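Local structure of glycerol uptake operon antiterminator regulatory protein (3KTS) at residues His60-Asn65 against Ile87-Asn92. The protein probably regulates the glycerol uptake operon as an antiterminator responsive to glycerol 3-phosphate. Numbering follows the deposited sequence.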
loop_
_atom_site.group_PDB
_atom_site.type_symbol
_atom_site.label_atom_id
_atom_site.label_comp_id
_atom_site.label_asym_id
_atom_site.label_seq_id
_atom_site.Cartn_x
_atom_site.Cartn_y
_atom_site.Cartn_z
ATOM N N HIS A 60 -5.092 -4.345 1.594
ATOM C CA HIS A 60 -4.592 -5.383 0.704
ATOM C C HIS A 60 -5.702 -6.296 0.207
ATOM O O HIS A 60 -6.172 -7.176 0.931
ATOM C CB HIS A 60 -3.501 -6.195 1.384
ATOM C CG HIS A 60 -2.151 -5.573 1.271
ATOM N ND1 HIS A 60 -1.323 -5.791 0.192
ATOM C CD2 HIS A 60 -1.495 -4.713 2.084
ATOM C CE1 HIS A 60 -0.210 -5.100 0.353
ATOM N NE2 HIS A 60 -0.286 -4.440 1.493
ATOM N N ALA A 61 -6.103 -6.066 -1.041
ATOM C CA ALA A 61 -7.163 -6.819 -1.700
ATOM C C ALA A 61 -6.812 -8.297 -1.871
ATOM O O ALA A 61 -7.694 -9.159 -1.875
ATOM C CB ALA A 61 -7.459 -6.197 -3.039
ATOM N N ASP A 62 -5.519 -8.577 -2.001
ATOM C CA ASP A 62 -5.030 -9.929 -2.226
ATOM C C ASP A 62 -4.943 -10.758 -0.945
ATOM O O ASP A 62 -4.916 -11.990 -1.009
ATOM C CB ASP A 62 -3.668 -9.883 -2.923
ATOM C CG ASP A 62 -3.734 -9.222 -4.286
ATOM O OD1 ASP A 62 -2.685 -8.742 -4.758
ATOM O OD2 ASP A 62 -4.833 -9.178 -4.884
ATOM N N LEU A 63 -4.913 -10.079 0.203
ATOM C CA LEU A 63 -4.714 -10.721 1.503
ATOM C C LEU A 63 -5.984 -10.850 2.367
ATOM O O LEU A 63 -5.899 -11.039 3.586
ATOM C CB LEU A 63 -3.621 -9.985 2.286
ATOM C CG LEU A 63 -2.199 -9.967 1.715
ATOM C CD1 LEU A 63 -1.324 -9.069 2.559
ATOM C CD2 LEU A 63 -1.589 -11.371 1.620
ATOM N N VAL A 64 -7.152 -10.759 1.735
ATOM C CA VAL A 64 -8.423 -10.921 2.441
ATOM C C VAL A 64 -8.864 -12.384 2.406
ATOM O O VAL A 64 -9.448 -12.844 1.424
ATOM C CB VAL A 64 -9.540 -10.025 1.852
ATOM C CG1 VAL A 64 -10.806 -10.113 2.709
ATOM C CG2 VAL A 64 -9.070 -8.577 1.722
ATOM N N ASN A 65 -8.570 -13.106 3.483
ATOM C CA ASN A 65 -8.982 -14.503 3.623
ATOM C C ASN A 65 -10.487 -14.744 3.453
ATOM O O ASN A 65 -11.322 -14.086 4.088
ATOM C CB ASN A 65 -8.486 -15.068 4.951
ATOM C CG ASN A 65 -6.984 -15.249 4.974
ATOM O OD1 ASN A 65 -6.429 -16.052 4.214
ATOM N ND2 ASN A 65 -6.313 -14.501 5.844
ATOM N N ILE A 87 -4.843 -2.077 -2.352
ATOM C CA ILE A 87 -3.562 -2.521 -2.866
ATOM C C ILE A 87 -3.738 -3.909 -3.423
ATOM O O ILE A 87 -4.219 -4.807 -2.733
ATOM C CB ILE A 87 -2.462 -2.529 -1.785
ATOM C CG1 ILE A 87 -2.286 -1.124 -1.197
ATOM C CG2 ILE A 87 -1.134 -3.036 -2.367
ATOM C CD1 ILE A 87 -1.556 -1.091 0.118
ATOM N N SER A 88 -3.369 -4.070 -4.687
ATOM C CA SER A 88 -3.374 -5.372 -5.317
ATOM C C SER A 88 -2.156 -5.562 -6.213
ATOM O O SER A 88 -1.515 -4.603 -6.653
ATOM C CB SER A 88 -4.651 -5.572 -6.123
ATOM O OG SER A 88 -4.675 -6.868 -6.691
ATOM N N THR A 89 -1.850 -6.821 -6.474
ATOM C CA THR A 89 -0.736 -7.179 -7.323
ATOM C C THR A 89 -1.301 -7.519 -8.707
ATOM O O THR A 89 -0.585 -7.510 -9.716
ATOM C CB THR A 89 0.056 -8.342 -6.677
ATOM O OG1 THR A 89 1.462 -8.124 -6.834
ATOM C CG2 THR A 89 -0.365 -9.699 -7.231
ATOM N N ARG A 90 -2.608 -7.769 -8.723
ATOM C CA ARG A 90 -3.361 -8.110 -9.907
ATOM C C ARG A 90 -3.690 -6.838 -10.673
ATOM O O ARG A 90 -4.093 -5.841 -10.074
ATOM C CB ARG A 90 -4.660 -8.785 -9.475
ATOM C CG ARG A 90 -5.101 -9.971 -10.312
ATOM C CD ARG A 90 -6.614 -10.052 -10.339
ATOM N NE ARG A 90 -7.091 -11.404 -10.607
ATOM C CZ ARG A 90 -8.203 -11.691 -11.277
ATOM N NH1 ARG A 90 -8.555 -12.958 -11.464
ATOM N NH2 ARG A 90 -8.959 -10.714 -11.772
ATOM N N GLY A 91 -3.534 -6.877 -11.995
ATOM C CA GLY A 91 -3.806 -5.717 -12.847
ATOM C C GLY A 91 -5.282 -5.405 -12.984
ATOM O O GLY A 91 -5.687 -4.233 -12.976
ATOM N N ASN A 92 -6.086 -6.461 -13.097
ATOM C CA ASN A 92 -7.538 -6.350 -13.229
ATOM C C ASN A 92 -8.193 -5.658 -12.036
ATOM O O ASN A 92 -9.211 -4.981 -12.181
ATOM C CB ASN A 92 -8.151 -7.736 -13.420
ATOM C CG ASN A 92 -7.479 -8.522 -14.533
ATOM O OD1 ASN A 92 -6.753 -9.492 -14.282
ATOM N ND2 ASN A 92 -7.702 -8.095 -15.771
#
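D62 reaches across to S88 and T89 where two neighbouring parallel strands of a TIM-barrel-like fold, 56-60 and 85-88, run out at their C-terminal ends. H60 and I87 pair as a parallel bridge, made in part by A61 N donating to I87 O at 2.8 Å. CB of D62 points toward 87-92, and CG stands anti to its own carbonyl carbon (chi1 -62°). This carbon lies 3.5 Å from S88 OG. The carboxylate then divides its two oxygens between successive residues. OD1 accepts from T89 N at 2.7 Å, on its syn side. The same oxygen also lies 3.4 Å from T89 CB. OD2 accepts from S88 OG at 2.9 Å, likewise syn but 24° out of the carboxylate plane. N69 ND2, on the loop before helix 71-81, gives OD2 a second hydrogen bond. The serine hydroxyl in turn accepts from R90 N, an ST turn, leading the chain from strand 85-88 into helix 91-99. On the barrel-interior side, I87 lies over one face of the H60 imidazole: CB sits 4.1 Å from the ring centroid, 16° off the normal, a CH-pi contact, while I87 CG2 approaches H60 CE1 to 3.5 Å.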